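Local atomic coordinates of CTP:phosphocholine Cytidylyltransferase (Streptococcus pneumoniae, PDB entry 1JYK), a protein that catalyses transfer of the cytidylyl group of CTP to phosphocholine, giving CDP-choline and pyrophosphate. Residues L58-I63 with E90-R95; R40-N45 with D238-Y243; L31-G36 with I75-Y80; L118-V123 with W185-A190. All blocks are in the same frame, centred on the assembly; numbering follows the deposited sequence.

Contact 1 of 4, residues L58-I63 with E90-R95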
loop_
_atom_site.group_PDB
_atom_site.type_symbol
_atom_site.label_atom_id
_atom_site.label_comp_id
_atom_site.label_asym_id
_atom_site.label_seq_id
_atom_site.Cartn_x
_atom_site.Cartn_y
_atom_site.Cartn_z
ATOM N N LEU A 58 -11.573 -6.928 -4.680
ATOM C CA LEU A 58 -10.781 -6.600 -3.499
ATOM C C LEU A 58 -10.741 -5.118 -3.147
ATOM O O LEU A 58 -10.936 -4.741 -1.994
ATOM C CB LEU A 58 -9.342 -7.088 -3.677
ATOM C CG LEU A 58 -9.043 -8.559 -3.399
ATOM C CD1 LEU A 58 -7.601 -8.848 -3.784
ATOM C CD2 LEU A 58 -9.276 -8.874 -1.940
ATOM N N ILE A 59 -10.475 -4.275 -4.140
ATOM C CA ILE A 59 -10.370 -2.844 -3.892
ATOM C C ILE A 59 -11.650 -2.207 -3.345
ATOM O O ILE A 59 -11.588 -1.200 -2.632
ATOM C CB ILE A 59 -9.909 -2.093 -5.177
ATOM C CG1 ILE A 59 -9.379 -0.707 -4.805
ATOM C CG2 ILE A 59 -11.052 -2.000 -6.180
ATOM C CD1 ILE A 59 -8.522 -0.078 -5.890
ATOM N N GLU A 60 -12.807 -2.782 -3.667
ATOM C CA GLU A 60 -14.068 -2.230 -3.175
ATOM C C GLU A 60 -14.170 -2.341 -1.650
ATOM O O GLU A 60 -14.698 -1.448 -0.992
ATOM C CB GLU A 60 -15.255 -2.930 -3.845
ATOM C CG GLU A 60 -15.448 -2.489 -5.290
ATOM C CD GLU A 60 -16.732 -3.006 -5.922
ATOM O OE1 GLU A 60 -17.544 -3.653 -5.224
ATOM O OE2 GLU A 60 -16.924 -2.758 -7.128
ATOM N N TYR A 61 -13.663 -3.431 -1.084
ATOM C CA TYR A 61 -13.695 -3.588 0.365
ATOM C C TYR A 61 -12.889 -2.460 1.004
ATOM O O TYR A 61 -13.292 -1.894 2.014
ATOM C CB TYR A 61 -13.080 -4.926 0.780
ATOM C CG TYR A 61 -13.918 -6.136 0.440
ATOM C CD1 TYR A 61 -13.632 -6.911 -0.684
ATOM C CD2 TYR A 61 -14.968 -6.540 1.272
ATOM C CE1 TYR A 61 -14.364 -8.059 -0.973
ATOM C CE2 TYR A 61 -15.710 -7.691 0.991
ATOM C CZ TYR A 61 -15.400 -8.444 -0.131
ATOM O OH TYR A 61 -16.113 -9.584 -0.414
ATOM N N GLN A 62 -11.745 -2.143 0.404
ATOM C CA GLN A 62 -10.872 -1.092 0.915
ATOM C C GLN A 62 -11.504 0.289 0.776
ATOM O O GLN A 62 -11.526 1.062 1.733
ATOM C CB GLN A 62 -9.525 -1.119 0.186
ATOM C CG GLN A 62 -8.808 -2.470 0.251
ATOM C CD GLN A 62 -7.515 -2.489 -0.558
ATOM O OE1 GLN A 62 -7.359 -1.743 -1.529
ATOM N NE2 GLN A 62 -6.580 -3.342 -0.156
ATOM N N ILE A 63 -12.010 0.598 -0.418
ATOM C CA ILE A 63 -12.651 1.888 -0.679
ATOM C C ILE A 63 -13.822 2.138 0.287
ATOM O O ILE A 63 -13.978 3.240 0.820
ATOM C CB ILE A 63 -13.173 1.966 -2.147
ATOM C CG1 ILE A 63 -11.996 2.113 -3.119
ATOM C CG2 ILE A 63 -14.097 3.163 -2.318
ATOM C CD1 ILE A 63 -12.355 1.808 -4.566
ATOM N N GLU A 90 -17.595 6.809 -10.939
ATOM C CA GLU A 90 -18.972 7.175 -10.635
ATOM C C GLU A 90 -19.528 6.353 -9.463
ATOM O O GLU A 90 -20.472 6.762 -8.786
ATOM C CB GLU A 90 -19.848 7.013 -11.884
ATOM C CG GLU A 90 -19.988 8.318 -12.672
ATOM C CD GLU A 90 -20.677 8.151 -14.020
ATOM O OE1 GLU A 90 -21.331 7.112 -14.237
ATOM O OE2 GLU A 90 -20.563 9.065 -14.861
ATOM N N LYS A 91 -18.936 5.193 -9.209
ATOM C CA LYS A 91 -19.413 4.367 -8.112
ATOM C C LYS A 91 -18.977 4.886 -6.746
ATOM O O LYS A 91 -19.740 4.807 -5.780
ATOM C CB LYS A 91 -18.933 2.927 -8.277
ATOM C CG LYS A 91 -19.489 1.978 -7.220
ATOM C CD LYS A 91 -19.244 0.533 -7.606
ATOM C CE LYS A 91 -19.644 -0.409 -6.489
ATOM N NZ LYS A 91 -19.857 -1.794 -6.975
ATOM N N TYR A 92 -17.762 5.426 -6.665
ATOM C CA TYR A 92 -17.232 5.915 -5.391
ATOM C C TYR A 92 -16.669 7.332 -5.378
ATOM O O TYR A 92 -16.383 7.869 -4.303
ATOM C CB TYR A 92 -16.137 4.975 -4.879
ATOM C CG TYR A 92 -16.593 3.566 -4.624
ATOM C CD1 TYR A 92 -16.153 2.523 -5.433
ATOM C CD2 TYR A 92 -17.425 3.263 -3.547
ATOM C CE1 TYR A 92 -16.523 1.211 -5.174
ATOM C CE2 TYR A 92 -17.801 1.949 -3.282
ATOM C CZ TYR A 92 -17.340 0.931 -4.099
ATOM O OH TYR A 92 -17.660 -0.375 -3.833
ATOM N N GLY A 93 -16.494 7.930 -6.551
ATOM C CA GLY A 93 -15.949 9.273 -6.602
ATOM C C GLY A 93 -14.432 9.284 -6.502
ATOM O O GLY A 93 -13.829 10.307 -6.162
ATOM N N VAL A 94 -13.801 8.150 -6.803
ATOM C CA VAL A 94 -12.342 8.067 -6.742
ATOM C C VAL A 94 -11.695 8.706 -7.964
ATOM O O VAL A 94 -12.348 8.926 -8.989
ATOM C CB VAL A 94 -11.858 6.600 -6.656
ATOM C CG1 VAL A 94 -12.491 5.915 -5.457
ATOM C CG2 VAL A 94 -12.187 5.864 -7.950
ATOM N N ARG A 95 -10.410 9.015 -7.845
ATOM C CA ARG A 95 -9.666 9.590 -8.955
ATOM C C ARG A 95 -8.709 8.507 -9.436
ATOM O O ARG A 95 -8.111 7.805 -8.620
ATOM C CB ARG A 95 -8.868 10.813 -8.501
ATOM C CG ARG A 95 -9.672 12.107 -8.428
ATOM C CD ARG A 95 -8.742 13.303 -8.265
ATOM N NE ARG A 95 -8.126 13.347 -6.938
ATOM C CZ ARG A 95 -7.182 14.212 -6.577
ATOM N NH1 ARG A 95 -6.742 15.112 -7.445
ATOM N NH2 ARG A 95 -6.684 14.181 -5.345
#

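Contact 2 of 4, residues R40-N45 with D238-Y243. Unlike the reference sequence in segment 40-45: Leu42 (reference Met).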
loop_
_atom_site.group_PDB
_atom_site.type_symbol
_atom_site.label_atom_id
_atom_site.label_comp_id
_atom_site.label_asym_id
_atom_site.label_seq_id
_atom_site.Cartn_x
_atom_site.Cartn_y
_atom_site.Cartn_z
ATOM N N ARG A 40 -1.064 -15.452 -10.822
ATOM C CA ARG A 40 -1.565 -16.251 -11.940
ATOM C C ARG A 40 -2.260 -17.513 -11.418
ATOM O O ARG A 40 -1.810 -18.121 -10.445
ATOM C CB ARG A 40 -0.410 -16.625 -12.876
ATOM C CG ARG A 40 -0.156 -18.129 -13.033
ATOM C CD ARG A 40 -0.998 -18.752 -14.164
ATOM N NE ARG A 40 -1.199 -17.845 -15.297
ATOM C CZ ARG A 40 -2.006 -18.084 -16.331
ATOM N NH1 ARG A 40 -2.704 -19.207 -16.395
ATOM N NH2 ARG A 40 -2.112 -17.196 -17.308
ATOM N N PRO A 41 -3.359 -17.943 -12.066
ATOM C CA PRO A 41 -4.068 -17.403 -13.238
ATOM C C PRO A 41 -5.064 -16.261 -12.975
ATOM O O PRO A 41 -5.730 -15.791 -13.899
ATOM C CB PRO A 41 -4.795 -18.624 -13.780
ATOM C CG PRO A 41 -5.198 -19.344 -12.513
ATOM C CD PRO A 41 -4.016 -19.169 -11.570
ATOM N N LEU A 42 -5.173 -15.825 -11.727
ATOM C CA LEU A 42 -6.119 -14.773 -11.365
ATOM C C LEU A 42 -5.950 -13.452 -12.104
ATOM O O LEU A 42 -6.931 -12.735 -12.338
ATOM C CB LEU A 42 -6.039 -14.489 -9.864
ATOM C CG LEU A 42 -6.395 -15.637 -8.924
ATOM C CD1 LEU A 42 -5.953 -15.275 -7.513
ATOM C CD2 LEU A 42 -7.890 -15.902 -8.984
ATOM N N THR A 43 -4.713 -13.135 -12.468
ATOM C CA THR A 43 -4.417 -11.864 -13.115
ATOM C C THR A 43 -4.164 -11.921 -14.603
ATOM O O THR A 43 -3.630 -10.972 -15.176
ATOM C CB THR A 43 -3.206 -11.208 -12.456
ATOM O OG1 THR A 43 -2.168 -12.185 -12.314
ATOM C CG2 THR A 43 -3.586 -10.666 -11.081
ATOM N N GLU A 44 -4.541 -13.023 -15.236
ATOM C CA GLU A 44 -4.339 -13.140 -16.667
ATOM C C GLU A 44 -5.209 -12.127 -17.425
ATOM O O GLU A 44 -4.752 -11.504 -18.388
ATOM C CB GLU A 44 -4.659 -14.560 -17.128
ATOM C CG GLU A 44 -4.691 -14.694 -18.630
ATOM C CD GLU A 44 -4.699 -16.131 -19.091
ATOM O OE1 GLU A 44 -4.183 -16.390 -20.202
ATOM O OE2 GLU A 44 -5.220 -16.991 -18.344
ATOM N N ASN A 45 -6.454 -11.959 -16.983
ATOM C CA ASN A 45 -7.384 -11.030 -17.626
ATOM C C ASN A 45 -8.041 -10.093 -16.634
ATOM O O ASN A 45 -8.971 -9.370 -16.984
ATOM C CB ASN A 45 -8.484 -11.792 -18.357
ATOM C CG ASN A 45 -7.960 -12.576 -19.528
ATOM O OD1 ASN A 45 -7.339 -13.627 -19.354
ATOM N ND2 ASN A 45 -8.204 -12.075 -20.735
ATOM N N ASP A 238 -0.789 -13.413 -1.863
ATOM C CA ASP A 238 0.467 -13.475 -2.595
ATOM C C ASP A 238 0.501 -14.566 -3.649
ATOM O O ASP A 238 1.468 -14.665 -4.403
ATOM C CB ASP A 238 1.634 -13.701 -1.623
ATOM C CG ASP A 238 1.909 -12.492 -0.745
ATOM O OD1 ASP A 238 1.643 -11.358 -1.196
ATOM O OD2 ASP A 238 2.391 -12.680 0.397
ATOM N N SER A 239 -0.538 -15.393 -3.692
ATOM C CA SER A 239 -0.611 -16.486 -4.658
ATOM C C SER A 239 -2.065 -16.878 -4.831
ATOM O O SER A 239 -2.905 -16.489 -4.022
ATOM C CB SER A 239 0.167 -17.691 -4.138
ATOM O OG SER A 239 -0.468 -18.241 -2.995
ATOM N N VAL A 240 -2.371 -17.646 -5.874
ATOM C CA VAL A 240 -3.752 -18.071 -6.075
ATOM C C VAL A 240 -4.121 -19.005 -4.916
ATOM O O VAL A 240 -5.286 -19.159 -4.569
ATOM C CB VAL A 240 -3.944 -18.782 -7.442
ATOM C CG1 VAL A 240 -3.177 -20.086 -7.475
ATOM C CG2 VAL A 240 -5.420 -19.027 -7.694
ATOM N N GLN A 241 -3.108 -19.609 -4.300
ATOM C CA GLN A 241 -3.334 -20.498 -3.167
ATOM C C GLN A 241 -3.853 -19.675 -1.991
ATOM O O GLN A 241 -4.776 -20.096 -1.289
ATOM C CB GLN A 241 -2.036 -21.200 -2.776
ATOM C CG GLN A 241 -1.717 -22.417 -3.636
ATOM C CD GLN A 241 -1.205 -22.053 -5.026
ATOM O OE1 GLN A 241 -0.542 -21.027 -5.216
ATOM N NE2 GLN A 241 -1.513 -22.902 -6.006
ATOM N N ASP A 242 -3.252 -18.506 -1.777
ATOM C CA ASP A 242 -3.677 -17.616 -0.700
ATOM C C ASP A 242 -5.121 -17.233 -0.978
ATOM O O ASP A 242 -5.952 -17.170 -0.073
ATOM C CB ASP A 242 -2.835 -16.336 -0.677
ATOM C CG ASP A 242 -1.456 -16.547 -0.086
ATOM O OD1 ASP A 242 -1.218 -17.604 0.530
ATOM O OD2 ASP A 242 -0.608 -15.646 -0.243
ATOM N N TYR A 243 -5.401 -16.968 -2.250
ATOM C CA TYR A 243 -6.732 -16.581 -2.695
ATOM C C TYR A 243 -7.755 -17.676 -2.408
ATOM O O TYR A 243 -8.840 -17.416 -1.894
ATOM C CB TYR A 243 -6.694 -16.281 -4.196
ATOM C CG TYR A 243 -8.054 -16.203 -4.832
ATOM C CD1 TYR A 243 -8.811 -15.036 -4.753
ATOM C CD2 TYR A 243 -8.596 -17.300 -5.496
ATOM C CE1 TYR A 243 -10.079 -14.964 -5.317
ATOM C CE2 TYR A 243 -9.861 -17.239 -6.064
ATOM C CZ TYR A 243 -10.595 -16.065 -5.970
ATOM O OH TYR A 243 -11.845 -15.996 -6.528
HETATM O O HOH W 1 -0.411 -17.884 -8.029
#

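Contact 3 of 4, residues L31-G36 with I75-Y80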
loop_
_atom_site.group_PDB
_atom_site.type_symbol
_atom_site.label_atom_id
_atom_site.label_comp_id
_atom_site.label_asym_id
_atom_site.label_seq_id
_atom_site.Cartn_x
_atom_site.Cartn_y
_atom_site.Cartn_z
ATOM N N LEU A 31 -2.343 1.573 -4.454
ATOM C CA LEU A 31 -1.439 1.112 -5.499
ATOM C C LEU A 31 -2.027 -0.109 -6.198
ATOM O O LEU A 31 -2.007 -1.215 -5.658
ATOM C CB LEU A 31 -0.072 0.777 -4.890
ATOM C CG LEU A 31 0.574 1.883 -4.048
ATOM C CD1 LEU A 31 1.867 1.365 -3.423
ATOM C CD2 LEU A 31 0.848 3.099 -4.910
ATOM N N ALA A 32 -2.546 0.098 -7.408
ATOM C CA ALA A 32 -3.168 -0.979 -8.166
ATOM C C ALA A 32 -2.745 -1.030 -9.645
ATOM O O ALA A 32 -3.519 -1.478 -10.491
ATOM C CB ALA A 32 -4.696 -0.842 -8.068
ATOM N N ALA A 33 -1.523 -0.602 -9.958
ATOM C CA ALA A 33 -1.067 -0.593 -11.349
ATOM C C ALA A 33 -0.308 -1.828 -11.839
ATOM O O ALA A 33 -0.296 -2.113 -13.037
ATOM C CB ALA A 33 -0.222 0.653 -11.595
ATOM N N GLY A 34 0.314 -2.557 -10.916
ATOM C CA GLY A 34 1.113 -3.723 -11.273
ATOM C C GLY A 34 0.473 -4.903 -11.981
ATOM O O GLY A 34 -0.749 -5.064 -12.000
ATOM N N LEU A 35 1.325 -5.752 -12.550
ATOM C CA LEU A 35 0.886 -6.936 -13.277
ATOM C C LEU A 35 0.355 -8.083 -12.402
ATOM O O LEU A 35 -0.435 -8.909 -12.872
ATOM C CB LEU A 35 2.033 -7.453 -14.154
ATOM C CG LEU A 35 2.506 -6.506 -15.261
ATOM C CD1 LEU A 35 3.919 -6.867 -15.683
ATOM C CD2 LEU A 35 1.566 -6.596 -16.442
ATOM N N GLY A 36 0.785 -8.147 -11.140
ATOM C CA GLY A 36 0.319 -9.211 -10.262
ATOM C C GLY A 36 0.600 -10.597 -10.815
ATOM O O GLY A 36 -0.167 -11.538 -10.600
ATOM N N ILE A 75 -7.319 8.273 -4.347
ATOM C CA ILE A 75 -6.604 8.246 -5.615
ATOM C C ILE A 75 -6.105 6.826 -5.860
ATOM O O ILE A 75 -5.459 6.226 -4.997
ATOM C CB ILE A 75 -5.386 9.210 -5.598
ATOM C CG1 ILE A 75 -5.844 10.626 -5.225
ATOM C CG2 ILE A 75 -4.699 9.216 -6.957
ATOM C CD1 ILE A 75 -4.705 11.598 -4.935
ATOM N N ILE A 76 -6.416 6.280 -7.029
ATOM C CA ILE A 76 -5.986 4.934 -7.357
ATOM C C ILE A 76 -5.002 4.958 -8.518
ATOM O O ILE A 76 -5.298 5.514 -9.579
ATOM C CB ILE A 76 -7.184 4.038 -7.733
ATOM C CG1 ILE A 76 -8.249 4.113 -6.639
ATOM C CG2 ILE A 76 -6.720 2.604 -7.943
ATOM C CD1 ILE A 76 -9.468 3.272 -6.919
ATOM N N ILE A 77 -3.823 4.380 -8.306
ATOM C CA ILE A 77 -2.820 4.306 -9.353
ATOM C C ILE A 77 -3.137 3.062 -10.185
ATOM O O ILE A 77 -3.096 1.940 -9.679
ATOM C CB ILE A 77 -1.391 4.173 -8.775
ATOM C CG1 ILE A 77 -1.147 5.239 -7.700
ATOM C CG2 ILE A 77 -0.376 4.297 -9.903
ATOM C CD1 ILE A 77 -1.512 6.650 -8.128
ATOM N N VAL A 78 -3.458 3.265 -11.459
ATOM C CA VAL A 78 -3.790 2.158 -12.348
ATOM C C VAL A 78 -2.787 2.050 -13.489
ATOM O O VAL A 78 -2.073 3.011 -13.796
ATOM C CB VAL A 78 -5.232 2.315 -12.942
ATOM C CG1 VAL A 78 -6.251 2.415 -11.816
ATOM C CG2 VAL A 78 -5.313 3.554 -13.839
ATOM N N GLY A 79 -2.734 0.876 -14.109
ATOM C CA GLY A 79 -1.824 0.655 -15.218
ATOM C C GLY A 79 -2.282 -0.543 -16.024
ATOM O O GLY A 79 -2.925 -0.398 -17.069
ATOM N N TYR A 80 -1.956 -1.730 -15.521
ATOM C CA TYR A 80 -2.327 -2.987 -16.155
ATOM C C TYR A 80 -3.857 -3.119 -16.184
ATOM O O TYR A 80 -4.505 -3.051 -15.136
ATOM C CB TYR A 80 -1.714 -4.140 -15.360
ATOM C CG TYR A 80 -2.054 -5.510 -15.882
ATOM C CD1 TYR A 80 -2.707 -6.444 -15.071
ATOM C CD2 TYR A 80 -1.713 -5.889 -17.178
ATOM C CE1 TYR A 80 -3.008 -7.717 -15.538
ATOM C CE2 TYR A 80 -2.009 -7.158 -17.657
ATOM C CZ TYR A 80 -2.658 -8.068 -16.833
ATOM O OH TYR A 80 -2.964 -9.325 -17.303
HETATM O O HOH W 2 -4.175 -1.230 -13.159
#

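Contact 4 of 4, residues L118-V123 with W185-A190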
loop_
_atom_site.group_PDB
_atom_site.type_symbol
_atom_site.label_atom_id
_atom_site.label_comp_id
_atom_site.label_asym_id
_atom_site.label_seq_id
_atom_site.Cartn_x
_atom_site.Cartn_y
_atom_site.Cartn_z
ATOM N N LEU A 118 1.108 12.957 -1.172
ATOM C CA LEU A 118 1.522 12.123 -0.053
ATOM C C LEU A 118 1.170 12.642 1.340
ATOM O O LEU A 118 0.793 11.857 2.218
ATOM C CB LEU A 118 3.026 11.852 -0.133
ATOM C CG LEU A 118 3.556 10.763 0.807
ATOM C CD1 LEU A 118 2.787 9.458 0.615
ATOM C CD2 LEU A 118 5.031 10.554 0.523
ATOM N N ALA A 119 1.292 13.949 1.544
ATOM C CA ALA A 119 1.005 14.555 2.845
ATOM C C ALA A 119 -0.366 14.199 3.410
ATOM O O ALA A 119 -1.392 14.426 2.769
ATOM C CB ALA A 119 1.147 16.069 2.754
ATOM N N ASN A 120 -0.365 13.650 4.625
ATOM C CA ASN A 120 -1.586 13.255 5.315
ATOM C C ASN A 120 -2.384 12.238 4.525
ATOM O O ASN A 120 -3.616 12.276 4.489
ATOM C CB ASN A 120 -2.438 14.485 5.596
ATOM C CG ASN A 120 -1.796 15.399 6.610
ATOM O OD1 ASN A 120 -1.313 14.944 7.648
ATOM N ND2 ASN A 120 -1.771 16.692 6.313
ATOM N N SER A 121 -1.669 11.309 3.905
ATOM C CA SER A 121 -2.304 10.286 3.099
ATOM C C SER A 121 -1.938 8.861 3.498
ATOM O O SER A 121 -0.837 8.592 3.990
ATOM C CB SER A 121 -1.941 10.510 1.632
ATOM O OG SER A 121 -2.359 9.424 0.827
ATOM N N TYR A 122 -2.890 7.954 3.303
ATOM C CA TYR A 122 -2.668 6.539 3.560
ATOM C C TYR A 122 -2.147 6.015 2.228
ATOM O O TYR A 122 -2.510 6.540 1.173
ATOM C CB TYR A 122 -3.986 5.808 3.853
ATOM C CG TYR A 122 -4.462 5.914 5.276
ATOM C CD1 TYR A 122 -4.054 4.991 6.243
ATOM C CD2 TYR A 122 -5.300 6.956 5.668
ATOM C CE1 TYR A 122 -4.473 5.114 7.570
ATOM C CE2 TYR A 122 -5.722 7.086 6.989
ATOM C CZ TYR A 122 -5.304 6.166 7.932
ATOM O OH TYR A 122 -5.708 6.319 9.233
ATOM N N VAL A 123 -1.287 5.007 2.272
ATOM C CA VAL A 123 -0.784 4.374 1.061
ATOM C C VAL A 123 -1.220 2.938 1.293
ATOM O O VAL A 123 -0.861 2.337 2.305
ATOM C CB VAL A 123 0.759 4.464 0.933
ATOM C CG1 VAL A 123 1.232 3.640 -0.267
ATOM C CG2 VAL A 123 1.175 5.924 0.767
ATOM N N TRP A 185 1.076 8.764 6.271
ATOM C CA TRP A 185 2.183 9.711 6.320
ATOM C C TRP A 185 1.735 11.126 6.620
ATOM O O TRP A 185 0.849 11.651 5.939
ATOM C CB TRP A 185 2.941 9.652 4.992
ATOM C CG TRP A 185 3.336 8.258 4.721
ATOM C CD1 TRP A 185 2.628 7.325 4.015
ATOM C CD2 TRP A 185 4.439 7.567 5.318
ATOM N NE1 TRP A 185 3.214 6.087 4.154
ATOM C CE2 TRP A 185 4.327 6.205 4.945
ATOM C CE3 TRP A 185 5.504 7.958 6.143
ATOM C CZ2 TRP A 185 5.244 5.236 5.371
ATOM C CZ3 TRP A 185 6.415 7.000 6.561
ATOM C CH2 TRP A 185 6.278 5.650 6.173
ATOM N N ASP A 186 2.331 11.736 7.643
ATOM C CA ASP A 186 1.982 13.108 7.992
ATOM C C ASP A 186 2.700 14.078 7.049
ATOM O O ASP A 186 3.574 13.673 6.273
ATOM C CB ASP A 186 2.315 13.417 9.462
ATOM C CG ASP A 186 3.780 13.236 9.785
ATOM O OD1 ASP A 186 4.629 13.528 8.927
ATOM O OD2 ASP A 186 4.082 12.795 10.911
ATOM N N ALA A 187 2.315 15.353 7.104
ATOM C CA ALA A 187 2.880 16.376 6.226
ATOM C C ALA A 187 4.398 16.558 6.350
ATOM O O ALA A 187 5.113 16.547 5.349
ATOM C CB ALA A 187 2.162 17.697 6.454
ATOM N N PRO A 188 4.909 16.754 7.574
ATOM C CA PRO A 188 6.358 16.923 7.704
ATOM C C PRO A 188 7.148 15.742 7.135
ATOM O O PRO A 188 8.181 15.932 6.486
ATOM C CB PRO A 188 6.570 17.076 9.208
ATOM C CG PRO A 188 5.254 17.529 9.735
ATOM C CD PRO A 188 4.224 16.877 8.871
ATOM N N THR A 189 6.664 14.524 7.381
ATOM C CA THR A 189 7.345 13.325 6.893
ATOM C C THR A 189 7.255 13.215 5.371
ATOM O O THR A 189 8.250 12.914 4.704
ATOM C CB THR A 189 6.755 12.038 7.517
ATOM O OG1 THR A 189 6.692 12.177 8.940
ATOM C CG2 THR A 189 7.627 10.838 7.179
ATOM N N ALA A 190 6.062 13.465 4.833
ATOM C CA ALA A 190 5.829 13.395 3.390
ATOM C C ALA A 190 6.722 14.385 2.643
ATOM O O ALA A 190 7.206 14.102 1.540
ATOM C CB ALA A 190 4.362 13.688 3.090
HETATM O O HOH W 3 0.329 16.495 9.210
#

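Contact 1 of 4, residues L58-I63 with E90-R95
Ile63 lays its CG2 methyl over one face of the Tyr92 ring, a CH-pi contact with CG2 3.6 Å from the ring centroid and 21° off the normal. The methyl sits toward the CG end of the ring, 3.4 Å from Tyr92 CG, because CG2 stands anti to the backbone N of Ile63. CD1, at the end of the other branch, reaches between the Tyr92 ring and Val94 CG1, 4.2 Å away. On the opposite face of the ring lies the aliphatic start of Lys91, and at its edge, near the ring plane, Glu60 brings CG to 3.4 Å from Tyr92 OH. The hydroxyl itself is hydrogen-bonded to Glu64, one turn further along helix 58-68. Lys91 runs out fully extended, its CG anti to the backbone N (chi1 -175°), and crosses Glu60 at about a right angle to form a salt bridge, NZ to OE2 3.1 Å, from above the carboxylate plane. Lys56 and Tyr87 also bind this carboxylate. Helix 58-68 is thus joined to the end of helix 87-92, where Gly93 leaves helical geometry with positive phi. Two cations and a hydroxyl around the buried Glu60 would be expected to favour its ionised form.

Contact 2 of 4, residues R40-N45 with D238-Y243
A small apolar surface contact, bridged by one water, joins the loop after strand 27-32 to the first turn of the C-terminal helix 240-250. Leu42 makes the largest single contribution. Both its methyls come from one side of the Tyr243 ring: CD2 sits over the face, 3.9 Å from the centroid and 16° off the normal, while CD1 lies against the CB-CG end, 3.5 Å from Tyr243 CG. The ring reaches this place because Tyr243 CG is anti to the backbone N (chi1 166°), and its hydroxyl is hydrogen-bonded to the carbonyl of Gln52. Leu42 CG also packs on Val240 CG2 at 3.7 Å, and the same methyl approaches Pro41 CD, in the proline that follows a cis peptide bond. Water 1 donates to Arg40 O at 2.8 Å and accepts from Val240 N at 2.9 Å. Ser239, the N-cap residue, takes up another amide of the first turn by accepting from Asp242 N through OG at 3.1 Å. No direct hydrogen bond crosses between the segments, so cohesion here rests on apolar packing of Leu42 and Pro41 against Val240 and Tyr243, with the water linking a loop carbonyl to a helix N-terminal amide.

Contact 3 of 4, residues L31-G36 with I75-Y80
Segments 31-36 and 75-80 run parallel, their end-to-end directions 7° apart, as neighbouring strands of the central sheet that leave it side by side. Strand 27-32, helix 58-68 and strand 74-78 make up a beta-alpha-beta unit of the nucleotidyltransferase fold, and the run Leu-Ala-Ala-Gly-Leu-Gly from Leu31 to Gly36 is consistent with the glycine-rich nucleotide-binding loop of this family. Ala32 N donates to Ile77 O at 3.0 Å, in the carbonyl plane but bent, with an N-H...O angle of 136°. Past the regular pairing, Tyr80 N gives Ala33 O a nearly straight bond of 3.0 Å.

Side chains pack on both faces. Leu31 and Ile77 lie alongside one another and point the same way, CD2 4.0 Å from CG1. On the other face, Ala32 CB touches Ile76 CG2, and Ile76 in turn packs against Ile59 and Ile63 of helix 58-68. Ala33 CB presses on the backbone of the second strand, 3.5 Å from Val78 C. At the far end, Leu35 crosses Tyr80 at about a right angle and brings CD2 to 3.4 Å from Tyr80 CD2. The ring is carried alongside the loop because its CG stands anti to the backbone N (chi1 178°), and its hydroxyl is hydrogen-bonded to the carbonyl of Thr43. Where the strands part, water 2 stitches three backbone groups together: it donates to Ala32 O and Tyr80 O and accepts from Gly79 N at 2.7 Å.

Contact 4 of 4, residues L118-V123 with W185-A190
Ala190 presses its methyl against the turn at Ala119, CB only 3.4 Å from Ala119 N, and this is the tightly packed side of the contact. Leu118 comes in beside it: with CG anti to the backbone N (chi1 -168°), its branch reaches inward, CG lying 3.8 Å from Ala190 CB while CD1 approaches Trp185 CD1. The indole also receives Val123 CG2 at 3.8 Å from Trp185 CD1, an oblique approach. Farther round, Tyr144 meets Trp185 edge-to-face, Trp211 lies against it too, and Ser183 is the hydrogen-bond partner of NE1. Ala119 CB, 3.9 Å from Ala187 CA, marks the border of this packing.

The other side is looser and wetter. There the partly exposed Asn120 reaches the helix start through a solvent molecule: water 3 donates to Asn120 OD1 at 2.7 Å and accepts from Ala187 N, bridging the turn to an amide of the first helical turn. Asp186, the N-cap residue, accepts from Thr189 N through OD1 at 2.7 Å, nearly along the C-O axis. The residue before it, Trp185, makes the link between strands.

Trp185 N donates to Ser121 O at 3.0 Å, whereas Asn120 N and Ser121 N both point to Trp185 O in weak, bent bonds. Two residues thus face one across an antiparallel pair, with Asn120 at positive phi (59°) in the type II turn 118-121: a G1 beta bulge leading into strand 121-125, opposite the point where strand 182-185 gives way to helix 187-201.

In the fold
Contact 3 lies at the centre of the arrangement and touches the other three. Contact 1, with its centre about 13 Å away, places helix 58-68 and the end of helix 87-92 beside strand 74-78; the chain alternates between the two contacts, and Val94 packs on Ile76. Contact 4 comes later, at the neighbouring strand 121-125, with Leu31 packing on Val123, so contacts 3 and 4 share the mixed sheet. Contact 2 lies outside that sheet, reached through the loop after strand 27-32, where Thr43 OG1 is hydrogen-bonded to Gly36 O. Joining residues near both chain ends, it spans contacts 1 and 4 in sequence; its centre is about 31 Å from that of contact 4, across the chain's centre.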